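Local coordinates for protein branched-chain phosphotransacylase (Enterococcus faecalis, PDB 1YCO) that probably transfers acyl groups, as a phosphotransacylase acting on branched-chain acyl substrates, at residues A[1-12]-A[29-40]; A[114-125]-A[214-225]. One frame throughout, in Å; residues are numbered along the deposited sequence.

Contact 1. Residues A[1-12]-A[29-40]; sequences MITVSIAGGSQP and LQFIVFDTNENL
Main-chain hydrogen bonds zip residues 2-7 to residues 29-35 as parallel neighbours: V4 donates to Q30 O and receives I32 N, I6 donates to I32 O and receives F34 N. The bond from V4 N to Q30 O measures 2.8 Å and that from F34 N to I6 O 2.9 Å. Where the first strand ends, F34 O takes G8 N at 2.6 Å, with G9 N as a second, weak donor, and the chain turns away at G8, whose phi is positive. Beyond it S10 reaches over to the loop after the second strand. With OG swung away from its own backbone N (chi1 -172°), S10 gives its hydroxyl proton to E38 O at 2.8 Å, while S10 N bonds weakly to D35 OD2. The other carboxylate oxygen, D35 OD1, accepts N37 N from above the carboxylate plane at 3.0 Å, forming an Asx turn. At the opposite end T3 OG1 donates in the carbonyl plane to a lone pair of Q30 OE1 (3.1 Å), the side chains running alongside each other.

On one face, covered by helix 12-24, V4 CB lies 3.7 Å from F31 CD2, and I6 CD1 touches both this ring and V33 CG2. On the other, under helix 54-66, T3 CG2 meets I32 CD1 at 3.5 Å, and S5 OG, bonded to A61 O, sits near F34 CE1. The chemistry is thus that of a beta-alpha-beta unit: apolar packing under the crossover helix, and post-strand loops tied by S10 OG to E38 O, with D35, at the strand end, adding a weak bond.

Contact 2. Residues A[114-125]-A[214-225]; sequences FLLTDCAMNIAP and DILVVPTIDVGN
Three backbone hydrogen bonds join residues 114-117 to residues 214-217 in parallel. L115 gives its N-H to D214 O and takes that of L216 on its own carbonyl, and the bond from L216 N to L115 O is 2.7 Å long; T117 N then bonds to L216 O. A fourth bond lies past the strands, where I221 N, in the first turn of helix 221-234, donates to I123 O at 3.1 Å and 165°. The incoming loop thereby supplies an acceptor to an N-H at the start of that helix.

Water adds further links. One molecule donates to both I123 O and D222 OD2, and another bridges P125 O and P219 O.

Apolar contact begins at F114, where the methyl L216 CD1 stands over one ring face, 3.8 Å from the centroid and displaced toward the rim, a CH-pi contact. F114 CG lies between its backbone N and carbonyl carbon (chi1 61°), which brings the ring across to L216. L116 CD1 meets V218 CG1 at 3.9 Å, their side chains roughly perpendicular. On the other face T117 CG2 and V217 CG2 run together. I221 is wrapped by the loop: CG1 approaches N122 O to 3.2 Å, and CD1 rests against the backbone carbons A120 C and N122 C, with I123 CG1 farther off. C119 CB presses on the backbone at G224, which has no side chain.

Strands 113-117 and 215-217 are the parallel central pair of a mixed sheet, flanked by strands 101-107 and 150-154 respectively, while helix 127-143 packs on T117 and V217. Strand 215-217 turns shortly into helix 221-234, whose first turn loop 118-125 wraps beside the second subunit; A156 and S166 of that subunit bond to D222 OD1.

Overall arrangement
Starting from the N terminus, strand 2-7 leads through helix 12-24 into strand 29-35, and contact 1 closes this short loop of a parallel sheet that also holds strands 47-50, 72-75 and 250-252. Only later does the chain reach strand 113-117; contact 2 brings it against strand 215-217 and the start of helix 221-234, closing a much longer loop within a separate mixed sheet. The contacts follow in series, neither nested nor crossed. The centres of contact 1 and contact 2 lie about 29 Å apart, on opposite sides of the chain's centre. Strand 250-252 then returns to the first sheet, and contact 2, unlike contact 1, borders the second subunit.

Contact 1. Residues A[1-12]-A[29-40]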
loop_
_atom_site.group_PDB
_atom_site.type_symbol
_atom_site.label_atom_id
_atom_site.label_comp_id
_atom_site.label_asym_id
_atom_site.label_seq_id
_atom_site.Cartn_x
_atom_site.Cartn_y
_atom_site.Cartn_z
ATOM N N MET A 1 13.871 34.858 -6.858
ATOM C CA MET A 1 12.465 34.966 -7.315
ATOM C C MET A 1 12.106 33.696 -8.065
ATOM O O MET A 1 12.885 33.209 -8.881
ATOM C CB MET A 1 12.305 36.184 -8.218
ATOM C CG MET A 1 10.887 36.698 -8.334
ATOM S SD MET A 1 10.046 36.019 -9.734
ATOM C CE MET A 1 10.925 36.862 -11.080
ATOM N N ILE A 2 10.924 33.158 -7.775
ATOM C CA ILE A 2 10.470 31.925 -8.402
ATOM C C ILE A 2 9.263 32.131 -9.303
ATOM O O ILE A 2 8.208 32.565 -8.851
ATOM C CB ILE A 2 10.124 30.864 -7.325
ATOM C CG1 ILE A 2 11.406 30.413 -6.630
ATOM C CG2 ILE A 2 9.366 29.691 -7.956
ATOM C CD1 ILE A 2 11.202 29.382 -5.552
ATOM N N THR A 3 9.434 31.814 -10.581
ATOM C CA THR A 3 8.357 31.934 -11.548
ATOM C C THR A 3 7.818 30.526 -11.828
ATOM O O THR A 3 8.591 29.580 -11.973
ATOM C CB THR A 3 8.863 32.563 -12.882
ATOM O OG1 THR A 3 9.367 33.877 -12.628
ATOM C CG2 THR A 3 7.742 32.650 -13.907
ATOM N N VAL A 4 6.497 30.390 -11.885
ATOM C CA VAL A 4 5.875 29.101 -12.159
ATOM C C VAL A 4 5.075 29.124 -13.472
ATOM O O VAL A 4 4.254 30.019 -13.724
ATOM C CB VAL A 4 4.920 28.661 -11.009
ATOM C CG1 VAL A 4 4.394 27.263 -11.281
ATOM C CG2 VAL A 4 5.644 28.687 -9.667
ATOM N N SER A 5 5.322 28.123 -14.307
ATOM C CA SER A 5 4.650 27.990 -15.590
ATOM C C SER A 5 3.516 26.968 -15.455
ATOM O O SER A 5 3.733 25.846 -15.010
ATOM C CB SER A 5 5.677 27.544 -16.636
ATOM O OG SER A 5 5.095 27.269 -17.893
ATOM N N ILE A 6 2.306 27.351 -15.843
ATOM C CA ILE A 6 1.166 26.445 -15.718
ATOM C C ILE A 6 0.513 26.105 -17.051
ATOM O O ILE A 6 0.014 26.986 -17.759
ATOM C CB ILE A 6 0.094 27.045 -14.790
ATOM C CG1 ILE A 6 0.750 27.477 -13.470
ATOM C CG2 ILE A 6 -1.030 26.029 -14.557
ATOM C CD1 ILE A 6 -0.204 27.947 -12.412
ATOM N N ALA A 7 0.502 24.817 -17.381
ATOM C CA ALA A 7 -0.097 24.345 -18.624
ATOM C C ALA A 7 -1.586 24.080 -18.416
ATOM O O ALA A 7 -1.974 23.087 -17.794
ATOM C CB ALA A 7 0.609 23.076 -19.101
ATOM N N GLY A 8 -2.411 24.978 -18.943
ATOM C CA GLY A 8 -3.844 24.842 -18.799
ATOM C C GLY A 8 -4.253 25.259 -17.401
ATOM O O GLY A 8 -5.038 24.576 -16.744
ATOM N N GLY A 9 -3.724 26.390 -16.949
ATOM C CA GLY A 9 -4.028 26.863 -15.609
ATOM C C GLY A 9 -5.117 27.911 -15.491
ATOM O O GLY A 9 -5.410 28.374 -14.392
ATOM N N SER A 10 -5.721 28.301 -16.605
ATOM C CA SER A 10 -6.771 29.305 -16.527
ATOM C C SER A 10 -8.081 28.651 -16.098
ATOM O O SER A 10 -9.051 28.627 -16.854
ATOM C CB SER A 10 -6.943 30.002 -17.869
ATOM O OG SER A 10 -7.829 31.096 -17.731
ATOM N N GLN A 11 -8.100 28.140 -14.870
ATOM C CA GLN A 11 -9.269 27.459 -14.327
ATOM C C GLN A 11 -9.579 27.919 -12.902
ATOM O O GLN A 11 -8.668 28.190 -12.119
ATOM C CB GLN A 11 -9.013 25.954 -14.328
ATOM C CG GLN A 11 -8.416 25.445 -15.630
ATOM C CD GLN A 11 -9.410 25.449 -16.779
ATOM O OE1 GLN A 11 -9.068 25.106 -17.911
ATOM N NE2 GLN A 11 -10.647 25.833 -16.493
ATOM N N PRO A 12 -10.872 27.996 -12.539
ATOM C CA PRO A 12 -11.209 28.440 -11.180
ATOM C C PRO A 12 -10.548 27.579 -10.101
ATOM O O PRO A 12 -10.324 28.036 -8.976
ATOM C CB PRO A 12 -12.738 28.372 -11.162
ATOM C CG PRO A 12 -13.039 27.246 -12.094
ATOM C CD PRO A 12 -12.066 27.487 -13.241
ATOM N N LEU A 29 7.136 35.328 -5.632
ATOM C CA LEU A 29 6.512 34.301 -6.456
ATOM C C LEU A 29 5.795 34.946 -7.634
ATOM O O LEU A 29 5.279 36.057 -7.523
ATOM C CB LEU A 29 5.477 33.519 -5.652
ATOM C CG LEU A 29 5.802 32.131 -5.103
ATOM C CD1 LEU A 29 4.536 31.555 -4.470
ATOM C CD2 LEU A 29 6.295 31.228 -6.219
ATOM N N GLN A 30 5.749 34.239 -8.757
ATOM C CA GLN A 30 5.078 34.735 -9.950
ATOM C C GLN A 30 4.467 33.578 -10.742
ATOM O O GLN A 30 5.050 32.495 -10.824
ATOM C CB GLN A 30 6.078 35.490 -10.827
ATOM C CG GLN A 30 5.548 35.858 -12.197
ATOM C CD GLN A 30 6.506 36.748 -12.966
ATOM O OE1 GLN A 30 7.628 36.346 -13.308
ATOM N NE2 GLN A 30 6.069 37.972 -13.238
ATOM N N PHE A 31 3.301 33.815 -11.333
ATOM C CA PHE A 31 2.624 32.790 -12.112
ATOM C C PHE A 31 2.339 33.220 -13.546
ATOM O O PHE A 31 1.889 34.338 -13.804
ATOM C CB PHE A 31 1.309 32.380 -11.439
ATOM C CG PHE A 31 1.492 31.705 -10.104
ATOM C CD1 PHE A 31 1.447 32.439 -8.919
ATOM C CD2 PHE A 31 1.726 30.333 -10.031
ATOM C CE1 PHE A 31 1.627 31.816 -7.683
ATOM C CE2 PHE A 31 1.908 29.705 -8.799
ATOM C CZ PHE A 31 1.858 30.447 -7.621
ATOM N N ILE A 32 2.614 32.315 -14.476
ATOM C CA ILE A 32 2.391 32.550 -15.889
ATOM C C ILE A 32 1.564 31.366 -16.371
ATOM O O ILE A 32 2.058 30.244 -16.467
ATOM C CB ILE A 32 3.730 32.622 -16.642
ATOM C CG1 ILE A 32 4.568 33.751 -16.054
ATOM C CG2 ILE A 32 3.493 32.855 -18.130
ATOM C CD1 ILE A 32 5.943 33.874 -16.656
ATOM N N VAL A 33 0.298 31.627 -16.666
ATOM C CA VAL A 33 -0.622 30.589 -17.094
ATOM C C VAL A 33 -0.922 30.575 -18.584
ATOM O O VAL A 33 -1.157 31.621 -19.185
ATOM C CB VAL A 33 -1.969 30.737 -16.363
ATOM C CG1 VAL A 33 -2.931 29.639 -16.806
ATOM C CG2 VAL A 33 -1.748 30.699 -14.858
ATOM N N PHE A 34 -0.934 29.378 -19.165
ATOM C CA PHE A 34 -1.237 29.203 -20.582
ATOM C C PHE A 34 -2.484 28.335 -20.674
ATOM O O PHE A 34 -2.587 27.325 -19.984
ATOM C CB PHE A 34 -0.097 28.481 -21.311
ATOM C CG PHE A 34 1.261 29.059 -21.054
ATOM C CD1 PHE A 34 1.901 28.844 -19.840
ATOM C CD2 PHE A 34 1.917 29.786 -22.043
ATOM C CE1 PHE A 34 3.181 29.340 -19.611
ATOM C CE2 PHE A 34 3.196 30.288 -21.825
ATOM C CZ PHE A 34 3.831 30.062 -20.606
ATOM N N ASP A 35 -3.433 28.709 -21.522
ATOM C CA ASP A 35 -4.644 27.907 -21.642
ATOM C C ASP A 35 -5.442 28.271 -22.894
ATOM O O ASP A 35 -5.358 29.390 -23.402
ATOM C CB ASP A 35 -5.526 28.109 -20.394
ATOM C CG ASP A 35 -6.415 26.904 -20.084
ATOM O OD1 ASP A 35 -6.894 26.245 -21.037
ATOM O OD2 ASP A 35 -6.652 26.632 -18.880
ATOM N N THR A 36 -6.213 27.312 -23.386
ATOM C CA THR A 36 -7.049 27.543 -24.547
ATOM C C THR A 36 -8.356 28.156 -24.063
ATOM O O THR A 36 -9.111 28.722 -24.848
ATOM C CB THR A 36 -7.348 26.231 -25.296
ATOM O OG1 THR A 36 -7.747 25.224 -24.356
ATOM C CG2 THR A 36 -6.117 25.762 -26.054
ATOM N N ASN A 37 -8.613 28.039 -22.761
ATOM C CA ASN A 37 -9.827 28.584 -22.143
ATOM C C ASN A 37 -9.627 30.071 -21.864
ATOM O O ASN A 37 -8.502 30.514 -21.643
ATOM C CB ASN A 37 -10.122 27.850 -20.830
ATOM C CG ASN A 37 -11.511 28.153 -20.282
ATOM O OD1 ASN A 37 -12.521 27.896 -20.945
ATOM N ND2 ASN A 37 -11.568 28.694 -19.069
ATOM N N GLU A 38 -10.708 30.844 -21.867
ATOM C CA GLU A 38 -10.589 32.281 -21.622
ATOM C C GLU A 38 -9.994 32.555 -20.242
ATOM O O GLU A 38 -9.945 31.673 -19.390
ATOM C CB GLU A 38 -11.954 32.974 -21.750
ATOM C CG GLU A 38 -11.896 34.502 -21.560
ATOM C CD GLU A 38 -11.025 35.205 -22.611
ATOM O OE1 GLU A 38 -11.593 35.791 -23.562
ATOM O OE2 GLU A 38 -9.778 35.160 -22.486
ATOM N N ASN A 39 -9.540 33.786 -20.037
ATOM C CA ASN A 39 -8.936 34.186 -18.780
ATOM C C ASN A 39 -9.963 34.408 -17.671
ATOM O O ASN A 39 -11.046 34.945 -17.908
ATOM C CB ASN A 39 -8.108 35.449 -18.995
ATOM C CG ASN A 39 -7.386 35.890 -17.752
ATOM O OD1 ASN A 39 -7.108 35.088 -16.864
ATOM N ND2 ASN A 39 -7.064 37.177 -17.685
ATOM N N LEU A 40 -9.617 33.985 -16.456
ATOM C CA LEU A 40 -10.503 34.131 -15.298
ATOM C C LEU A 40 -9.879 35.075 -14.274
ATOM O O LEU A 40 -10.424 35.316 -13.192
ATOM C CB LEU A 40 -10.755 32.759 -14.668
ATOM C CG LEU A 40 -11.323 31.700 -15.624
ATOM C CD1 LEU A 40 -11.374 30.347 -14.934
ATOM C CD2 LEU A 40 -12.717 32.121 -16.090
#

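Contact 2. Residues A[114-125]-A[214-225]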
loop_
_atom_site.group_PDB
_atom_site.type_symbol
_atom_site.label_atom_id
_atom_site.label_comp_id
_atom_site.label_asym_id
_atom_site.label_seq_id
_atom_site.Cartn_x
_atom_site.Cartn_y
_atom_site.Cartn_z
ATOM N N PHE A 114 9.152 11.715 5.737
ATOM C CA PHE A 114 9.963 10.898 4.848
ATOM C C PHE A 114 9.562 11.014 3.387
ATOM O O PHE A 114 8.452 11.419 3.051
ATOM C CB PHE A 114 9.906 9.429 5.269
ATOM C CG PHE A 114 8.532 8.830 5.221
ATOM C CD1 PHE A 114 7.926 8.524 4.009
ATOM C CD2 PHE A 114 7.856 8.538 6.400
ATOM C CE1 PHE A 114 6.670 7.933 3.973
ATOM C CE2 PHE A 114 6.598 7.946 6.370
ATOM C CZ PHE A 114 6.005 7.642 5.157
ATOM N N LEU A 115 10.490 10.646 2.518
ATOM C CA LEU A 115 10.224 10.687 1.103
ATOM C C LEU A 115 9.772 9.297 0.661
ATOM O O LEU A 115 10.203 8.281 1.207
ATOM C CB LEU A 115 11.479 11.129 0.343
ATOM C CG LEU A 115 12.132 12.454 0.786
ATOM C CD1 LEU A 115 13.281 12.794 -0.180
ATOM C CD2 LEU A 115 11.114 13.588 0.772
ATOM N N LEU A 116 8.855 9.279 -0.295
ATOM C CA LEU A 116 8.326 8.052 -0.858
ATOM C C LEU A 116 8.615 8.129 -2.344
ATOM O O LEU A 116 8.341 9.148 -2.985
ATOM C CB LEU A 116 6.815 7.966 -0.641
ATOM C CG LEU A 116 6.080 6.779 -1.290
ATOM C CD1 LEU A 116 6.645 5.458 -0.805
ATOM C CD2 LEU A 116 4.599 6.880 -0.960
ATOM N N THR A 117 9.167 7.074 -2.916
ATOM C CA THR A 117 9.427 7.199 -4.317
ATOM C C THR A 117 9.051 6.126 -5.289
ATOM O O THR A 117 9.254 4.915 -5.120
ATOM C CB THR A 117 10.886 7.624 -4.606
ATOM O OG1 THR A 117 11.098 7.586 -6.017
ATOM C CG2 THR A 117 11.868 6.724 -3.920
ATOM N N ASP A 118 8.469 6.697 -6.327
ATOM C CA ASP A 118 7.976 6.094 -7.520
ATOM C C ASP A 118 6.670 5.356 -7.522
ATOM O O ASP A 118 6.619 4.150 -7.686
ATOM C CB ASP A 118 9.069 5.301 -8.191
ATOM C CG ASP A 118 9.241 5.725 -9.638
ATOM O OD1 ASP A 118 10.086 5.122 -10.339
ATOM O OD2 ASP A 118 8.508 6.660 -10.058
ATOM N N CYS A 119 5.606 6.143 -7.403
ATOM C CA CYS A 119 4.253 5.630 -7.437
ATOM C C CYS A 119 3.469 6.284 -8.579
ATOM O O CYS A 119 2.248 6.447 -8.485
ATOM C CB CYS A 119 3.581 5.904 -6.108
ATOM S SG CYS A 119 4.015 7.484 -5.382
ATOM N N ALA A 120 4.177 6.656 -9.653
ATOM C CA ALA A 120 3.561 7.291 -10.825
ATOM C C ALA A 120 4.321 7.137 -12.148
ATOM O O ALA A 120 3.701 7.098 -13.213
ATOM C CB ALA A 120 3.336 8.782 -10.555
ATOM N N MET A 121 5.647 7.047 -12.092
ATOM C CA MET A 121 6.447 6.944 -13.312
ATOM C C MET A 121 6.856 5.534 -13.758
ATOM O O MET A 121 6.383 5.034 -14.778
ATOM C CB MET A 121 7.719 7.795 -13.194
ATOM C CG MET A 121 7.516 9.309 -13.188
ATOM S SD MET A 121 6.805 9.996 -14.731
ATOM C CE MET A 121 8.210 9.897 -15.823
ATOM N N ASN A 122 7.749 4.904 -13.005
ATOM C CA ASN A 122 8.236 3.583 -13.359
ATOM C C ASN A 122 7.371 2.455 -12.820
ATOM O O ASN A 122 7.357 2.188 -11.628
ATOM C CB ASN A 122 9.684 3.467 -12.883
ATOM C CG ASN A 122 10.569 4.576 -13.464
ATOM O OD1 ASN A 122 11.039 4.479 -14.598
ATOM N ND2 ASN A 122 10.761 5.650 -12.701
ATOM N N ILE A 123 6.661 1.784 -13.720
ATOM C CA ILE A 123 5.763 0.698 -13.351
ATOM C C ILE A 123 6.329 -0.418 -12.486
ATOM O O ILE A 123 5.812 -0.700 -11.403
ATOM C CB ILE A 123 5.156 0.051 -14.587
ATOM C CG1 ILE A 123 4.397 1.107 -15.392
ATOM C CG2 ILE A 123 4.203 -1.102 -14.160
ATOM C CD1 ILE A 123 3.913 0.604 -16.748
ATOM N N ALA A 124 7.376 -1.065 -12.972
ATOM C CA ALA A 124 7.974 -2.176 -12.245
ATOM C C ALA A 124 9.475 -2.187 -12.497
ATOM O O ALA A 124 10.007 -3.089 -13.134
ATOM C CB ALA A 124 7.347 -3.486 -12.705
ATOM N N PRO A 125 10.177 -1.175 -11.972
ATOM C CA PRO A 125 11.625 -0.987 -12.100
ATOM C C PRO A 125 12.500 -2.239 -11.987
ATOM O O PRO A 125 12.263 -3.111 -11.144
ATOM C CB PRO A 125 11.935 0.018 -10.996
ATOM C CG PRO A 125 10.675 0.815 -10.895
ATOM C CD PRO A 125 9.615 -0.239 -10.979
ATOM N N ASP A 214 14.597 7.755 5.990
ATOM C CA ASP A 214 14.287 9.077 5.454
ATOM C C ASP A 214 13.608 9.008 4.091
ATOM O O ASP A 214 12.910 9.935 3.668
ATOM C CB ASP A 214 15.566 9.895 5.365
ATOM C CG ASP A 214 16.209 10.079 6.710
ATOM O OD1 ASP A 214 15.576 10.721 7.571
ATOM O OD2 ASP A 214 17.335 9.576 6.912
ATOM N N ILE A 215 13.829 7.898 3.408
ATOM C CA ILE A 215 13.260 7.683 2.102
ATOM C C ILE A 215 12.810 6.242 2.000
ATOM O O ILE A 215 13.539 5.312 2.366
ATOM C CB ILE A 215 14.294 7.920 0.989
ATOM C CG1 ILE A 215 14.824 9.348 1.064
ATOM C CG2 ILE A 215 13.664 7.619 -0.381
ATOM C CD1 ILE A 215 15.934 9.638 0.090
ATOM N N LEU A 216 11.606 6.050 1.489
ATOM C CA LEU A 216 11.097 4.706 1.311
ATOM C C LEU A 216 11.074 4.487 -0.195
ATOM O O LEU A 216 10.653 5.361 -0.938
ATOM C CB LEU A 216 9.690 4.589 1.891
ATOM C CG LEU A 216 9.461 4.926 3.373
ATOM C CD1 LEU A 216 7.976 4.766 3.715
ATOM C CD2 LEU A 216 10.307 4.015 4.258
ATOM N N VAL A 217 11.570 3.335 -0.629
ATOM C CA VAL A 217 11.596 2.958 -2.038
ATOM C C VAL A 217 10.769 1.670 -2.228
ATOM O O VAL A 217 11.086 0.614 -1.667
ATOM C CB VAL A 217 13.047 2.705 -2.536
ATOM C CG1 VAL A 217 13.053 2.392 -4.030
ATOM C CG2 VAL A 217 13.908 3.909 -2.258
ATOM N N VAL A 218 9.701 1.780 -3.015
ATOM C CA VAL A 218 8.804 0.663 -3.299
ATOM C C VAL A 218 9.239 -0.096 -4.543
ATOM O O VAL A 218 10.015 0.406 -5.340
ATOM C CB VAL A 218 7.362 1.144 -3.505
ATOM C CG1 VAL A 218 6.857 1.804 -2.224
ATOM C CG2 VAL A 218 7.314 2.120 -4.672
ATOM N N PRO A 219 8.729 -1.325 -4.721
ATOM C CA PRO A 219 9.067 -2.172 -5.877
ATOM C C PRO A 219 8.278 -1.823 -7.132
ATOM O O PRO A 219 8.786 -1.928 -8.246
ATOM C CB PRO A 219 8.696 -3.588 -5.407
ATOM C CG PRO A 219 8.501 -3.485 -3.942
ATOM C CD PRO A 219 7.963 -2.100 -3.725
ATOM N N THR A 220 7.030 -1.418 -6.934
ATOM C CA THR A 220 6.157 -1.131 -8.051
ATOM C C THR A 220 5.233 0.055 -7.791
ATOM O O THR A 220 4.991 0.434 -6.641
ATOM C CB THR A 220 5.285 -2.363 -8.364
ATOM O OG1 THR A 220 4.380 -2.598 -7.277
ATOM C CG2 THR A 220 6.156 -3.596 -8.549
ATOM N N ILE A 221 4.703 0.624 -8.870
ATOM C CA ILE A 221 3.792 1.746 -8.747
ATOM C C ILE A 221 2.587 1.360 -7.862
ATOM O O ILE A 221 2.115 2.179 -7.083
ATOM C CB ILE A 221 3.337 2.259 -10.170
ATOM C CG1 ILE A 221 4.455 3.095 -10.793
ATOM C CG2 ILE A 221 2.088 3.134 -10.070
ATOM C CD1 ILE A 221 4.102 3.714 -12.130
ATOM N N ASP A 222 2.113 0.120 -7.962
ATOM C CA ASP A 222 0.980 -0.319 -7.145
ATOM C C ASP A 222 1.241 -0.164 -5.644
ATOM O O ASP A 222 0.391 0.331 -4.900
ATOM C CB ASP A 222 0.613 -1.770 -7.456
ATOM C CG ASP A 222 -0.025 -1.919 -8.832
ATOM O OD1 ASP A 222 -1.076 -1.288 -9.085
ATOM O OD2 ASP A 222 0.526 -2.656 -9.673
ATOM N N VAL A 223 2.422 -0.567 -5.201
ATOM C CA VAL A 223 2.758 -0.458 -3.797
ATOM C C VAL A 223 2.799 1.027 -3.386
ATOM O O VAL A 223 2.103 1.447 -2.463
ATOM C CB VAL A 223 4.115 -1.150 -3.526
ATOM C CG1 VAL A 223 4.517 -1.001 -2.074
ATOM C CG2 VAL A 223 4.016 -2.626 -3.901
ATOM N N GLY A 224 3.601 1.822 -4.082
ATOM C CA GLY A 224 3.697 3.235 -3.763
ATOM C C GLY A 224 2.378 3.994 -3.806
ATOM O O GLY A 224 2.100 4.839 -2.944
ATOM N N ASN A 225 1.569 3.702 -4.821
ATOM C CA ASN A 225 0.264 4.336 -4.996
ATOM C C ASN A 225 -0.650 3.994 -3.829
ATOM O O ASN A 225 -1.267 4.870 -3.229
ATOM C CB ASN A 225 -0.411 3.855 -6.293
ATOM C CG ASN A 225 -1.824 4.417 -6.470
ATOM O OD1 ASN A 225 -1.997 5.526 -6.957
ATOM N ND2 ASN A 225 -2.834 3.649 -6.062
HETATM O O HOH W 1 9.768 2.275 -7.286
HETATM O O HOH W 2 3.003 -1.829 -10.798
HETATM O O HOH W 3 10.478 -4.110 -9.551
#